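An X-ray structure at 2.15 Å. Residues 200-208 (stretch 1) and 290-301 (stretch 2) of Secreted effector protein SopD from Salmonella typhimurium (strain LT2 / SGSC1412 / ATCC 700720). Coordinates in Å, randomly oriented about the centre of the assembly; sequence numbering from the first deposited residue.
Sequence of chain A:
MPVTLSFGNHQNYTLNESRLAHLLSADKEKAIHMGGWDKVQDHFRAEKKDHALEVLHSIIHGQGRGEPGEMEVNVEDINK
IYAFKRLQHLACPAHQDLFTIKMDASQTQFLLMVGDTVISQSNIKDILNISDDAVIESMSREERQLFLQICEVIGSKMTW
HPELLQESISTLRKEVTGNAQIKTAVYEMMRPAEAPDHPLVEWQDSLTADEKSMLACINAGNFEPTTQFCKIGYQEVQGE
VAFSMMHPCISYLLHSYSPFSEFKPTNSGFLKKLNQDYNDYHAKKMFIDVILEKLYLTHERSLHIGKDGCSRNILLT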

# COMPACT_ATOMS: atom_id res chain seq x y z
N LEU A 200 0.69 21.05 6.35
CA LEU A 200 0.25 20.72 7.71
C LEU A 200 -0.44 21.88 8.41
O LEU A 200 -0.10 23.04 8.20
CB LEU A 200 1.41 20.23 8.58
CG LEU A 200 2.61 21.16 8.75
CD1 LEU A 200 2.38 22.09 9.89
CD2 LEU A 200 3.84 20.36 9.03
N VAL A 201 -1.45 21.56 9.20
CA VAL A 201 -2.06 22.53 10.06
C VAL A 201 -1.46 22.38 11.45
O VAL A 201 -1.32 21.26 11.95
CB VAL A 201 -3.58 22.34 10.14
CG1 VAL A 201 -4.18 23.38 11.13
CG2 VAL A 201 -4.18 22.48 8.71
N GLU A 202 -1.13 23.53 12.06
CA GLU A 202 -0.56 23.60 13.44
C GLU A 202 -1.51 23.09 14.56
O GLU A 202 -2.67 23.55 14.72
CB GLU A 202 0.00 25.03 13.71
CG GLU A 202 1.17 25.13 14.69
CD GLU A 202 2.50 24.43 14.24
OE1 GLU A 202 3.20 23.93 15.14
OE2 GLU A 202 2.89 24.41 13.05
N TRP A 203 -1.02 22.07 15.28
CA TRP A 203 -1.70 21.42 16.40
C TRP A 203 -2.20 22.39 17.47
O TRP A 203 -1.40 23.14 18.01
CB TRP A 203 -0.64 20.55 17.09
CG TRP A 203 -1.12 19.87 18.43
CD1 TRP A 203 -0.44 19.87 19.62
CD2 TRP A 203 -2.32 19.10 18.65
NE1 TRP A 203 -1.13 19.14 20.56
CE2 TRP A 203 -2.28 18.64 19.99
CE3 TRP A 203 -3.41 18.74 17.84
CZ2 TRP A 203 -3.30 17.87 20.55
CZ3 TRP A 203 -4.43 17.98 18.39
CH2 TRP A 203 -4.37 17.54 19.73
N GLN A 204 -3.49 22.37 17.79
CA GLN A 204 -3.98 23.16 18.95
C GLN A 204 -4.77 22.22 19.80
O GLN A 204 -5.82 21.71 19.39
CB GLN A 204 -4.87 24.32 18.54
CG GLN A 204 -4.06 25.38 17.77
CD GLN A 204 -4.74 26.70 17.72
OE1 GLN A 204 -5.85 26.87 18.22
NE2 GLN A 204 -4.07 27.68 17.11
N ASP A 205 -4.28 21.99 21.01
CA ASP A 205 -4.80 20.92 21.79
C ASP A 205 -6.07 21.31 22.55
O ASP A 205 -6.00 21.92 23.56
CB ASP A 205 -3.69 20.43 22.73
CG ASP A 205 -4.13 19.24 23.59
OD1 ASP A 205 -5.30 18.71 23.50
OD2 ASP A 205 -3.26 18.84 24.37
N SER A 206 -7.24 20.87 22.09
CA SER A 206 -8.44 21.07 22.81
C SER A 206 -8.97 19.76 23.45
O SER A 206 -10.15 19.69 23.73
CB SER A 206 -9.50 21.58 21.83
OG SER A 206 -9.78 20.55 20.92
N LEU A 207 -8.13 18.72 23.61
CA LEU A 207 -8.61 17.38 24.00
C LEU A 207 -8.45 17.26 25.51
O LEU A 207 -7.49 17.73 26.07
CB LEU A 207 -7.76 16.27 23.37
CG LEU A 207 -7.81 16.21 21.83
CD1 LEU A 207 -7.10 14.95 21.31
CD2 LEU A 207 -9.38 16.20 21.38
N THR A 208 -9.42 16.63 26.15
CA THR A 208 -9.35 16.41 27.58
C THR A 208 -8.50 15.14 27.76
O THR A 208 -8.25 14.43 26.79
CB THR A 208 -10.73 16.14 28.14
OG1 THR A 208 -11.16 14.92 27.58
CG2 THR A 208 -11.80 17.27 27.80
N VAL A 290 -16.57 11.09 17.22
CA VAL A 290 -16.94 12.37 17.86
C VAL A 290 -15.69 13.20 18.06
O VAL A 290 -15.66 14.39 17.78
CB VAL A 290 -17.68 12.13 19.27
CG1 VAL A 290 -17.91 13.40 20.03
CG2 VAL A 290 -18.98 11.48 19.05
N ILE A 291 -14.64 12.57 18.56
CA ILE A 291 -13.41 13.31 18.83
C ILE A 291 -12.62 13.71 17.57
O ILE A 291 -12.08 14.80 17.46
CB ILE A 291 -12.45 12.39 19.73
CG1 ILE A 291 -13.13 12.04 21.07
CG2 ILE A 291 -11.16 13.14 19.98
CD1 ILE A 291 -12.50 10.86 21.82
N LEU A 292 -12.51 12.80 16.61
CA LEU A 292 -11.95 13.11 15.30
C LEU A 292 -12.66 14.29 14.69
O LEU A 292 -12.03 15.21 14.17
CB LEU A 292 -12.07 11.84 14.36
CG LEU A 292 -11.21 10.66 14.84
CD1 LEU A 292 -11.36 9.46 13.93
CD2 LEU A 292 -9.71 11.00 15.01
N GLU A 293 -13.99 14.27 14.78
CA GLU A 293 -14.75 15.38 14.15
C GLU A 293 -14.34 16.70 14.76
O GLU A 293 -14.19 17.72 14.03
CB GLU A 293 -16.27 15.21 14.28
CG GLU A 293 -17.02 16.36 13.60
CD GLU A 293 -18.46 16.47 14.00
OE1 GLU A 293 -19.26 16.79 13.12
OE2 GLU A 293 -18.82 16.27 15.19
N LYS A 294 -14.12 16.67 16.09
CA LYS A 294 -13.75 17.90 16.83
C LYS A 294 -12.40 18.34 16.35
O LYS A 294 -12.21 19.52 16.07
CB LYS A 294 -13.77 17.65 18.36
CG LYS A 294 -13.03 18.70 19.27
CD LYS A 294 -13.04 18.29 20.87
CE LYS A 294 -14.44 18.10 21.48
NZ LYS A 294 -14.95 16.63 21.58
N LEU A 295 -11.45 17.42 16.25
CA LEU A 295 -10.11 17.74 15.78
C LEU A 295 -10.12 18.24 14.31
O LEU A 295 -9.45 19.23 13.94
CB LEU A 295 -9.25 16.49 15.90
CG LEU A 295 -8.95 16.01 17.32
CD1 LEU A 295 -8.18 14.67 17.31
CD2 LEU A 295 -8.11 17.12 17.95
N TYR A 296 -10.93 17.60 13.47
CA TYR A 296 -10.94 17.93 12.03
C TYR A 296 -11.47 19.34 11.88
O TYR A 296 -10.87 20.13 11.17
CB TYR A 296 -11.83 16.92 11.35
CG TYR A 296 -12.24 17.15 9.89
CD1 TYR A 296 -11.46 16.66 8.87
CD2 TYR A 296 -13.48 17.72 9.57
CE1 TYR A 296 -11.85 16.79 7.52
CE2 TYR A 296 -13.89 17.85 8.20
CZ TYR A 296 -13.04 17.39 7.20
OH TYR A 296 -13.39 17.50 5.88
N LEU A 297 -12.55 19.68 12.64
CA LEU A 297 -13.20 20.99 12.54
C LEU A 297 -12.31 22.09 13.09
O LEU A 297 -12.46 23.25 12.68
CB LEU A 297 -14.54 21.00 13.30
CG LEU A 297 -15.68 20.26 12.58
CD1 LEU A 297 -17.00 20.44 13.32
CD2 LEU A 297 -15.83 20.66 11.08
N THR A 298 -11.37 21.73 13.96
CA THR A 298 -10.46 22.69 14.58
C THR A 298 -9.06 22.69 14.01
O THR A 298 -8.17 23.41 14.51
CB THR A 298 -10.38 22.48 16.14
OG1 THR A 298 -10.17 21.08 16.46
CG2 THR A 298 -11.73 22.92 16.75
N HIS A 299 -8.86 21.88 12.98
CA HIS A 299 -7.67 21.94 12.21
C HIS A 299 -7.93 22.08 10.69
O HIS A 299 -7.35 21.33 9.84
CB HIS A 299 -6.81 20.71 12.52
CG HIS A 299 -6.24 20.73 13.89
ND1 HIS A 299 -6.95 20.33 15.00
CD2 HIS A 299 -5.03 21.12 14.34
CE1 HIS A 299 -6.21 20.51 16.08
NE2 HIS A 299 -5.03 20.96 15.70
N GLU A 300 -8.80 23.05 10.35
CA GLU A 300 -8.99 23.52 8.99
C GLU A 300 -9.44 22.36 8.15
O GLU A 300 -8.98 22.21 7.05
CB GLU A 300 -7.72 24.24 8.48
CG GLU A 300 -7.44 25.49 9.40
CD GLU A 300 -6.32 26.43 8.93
OE1 GLU A 300 -5.60 26.18 7.96
OE2 GLU A 300 -6.12 27.47 9.56
N ARG A 301 -10.34 21.55 8.70
CA ARG A 301 -10.91 20.38 8.00
C ARG A 301 -9.84 19.45 7.44
O ARG A 301 -9.86 19.06 6.26
CB ARG A 301 -11.85 20.84 6.87
CG ARG A 301 -12.95 21.74 7.31
CD ARG A 301 -14.11 21.93 6.25
NE ARG A 301 -15.23 22.48 7.00
CZ ARG A 301 -16.30 21.79 7.40
NH1 ARG A 301 -16.46 20.52 7.07
NH2 ARG A 301 -17.24 22.39 8.13
O HOH W 1 -8.55 21.62 18.76

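Stretch 2 begins within a helix that starts earlier in the chain, and the loop around 203-207, preceded by a short strand at 201-202, lies along one side of it. At Ile291 the contact is purely apolar: its CG2 lies 3.8 Å from CD2 of Leu207. That same leucine methyl also reaches Leu295, so Leu207, whose CA-CB bond points sideways, brings the end of its side chain to two residues one helical turn apart.

The CA-CB bond of Lys294 points toward the loop, and CD comes within 4.0 Å of Ser206 OG; NZ is hydrogen-bonded elsewhere in the structure. Leu295 closes the apolar cluster. Its CD2 is 3.8 Å from Leu207 CD2 and also 3.8 Å from Trp203 CZ3, the latter approach being made at the edge of the indole ring.

Further along, Thr298 turns its hydroxyl back to the backbone, OG1 donating to Lys294 O at 2.6 Å. The same OG1 accepts a hydrogen bond from a water 2.9 Å away. This water also donates to Gln204 O (2.8 Å from the water oxygen) and is bonded to Ser206 OG (2.7 Å), thereby bridging the two stretches.

His299 is the centre of the contact and has the largest area covered by the other stretch. Its ND1 donates to Leu295 O at 2.9 Å, which leaves NE2 free to accept from the backbone: Gln204 N donates to His299 NE2 at 3.0 Å with an angle of 161°, the single direct hydrogen bond between the stretches. The imidazole is thus fixed at both nitrogens. It runs nearly parallel to the six-membered ring of Trp203, with planes at 14°, but the centroids are 5.5 Å apart and the rings barely overlap. Val201, whose CA-CB bond points toward stretch 2, places CG2 3.6 Å from the carbonyl oxygen His299 O and 4.0 Å from Glu300 CB.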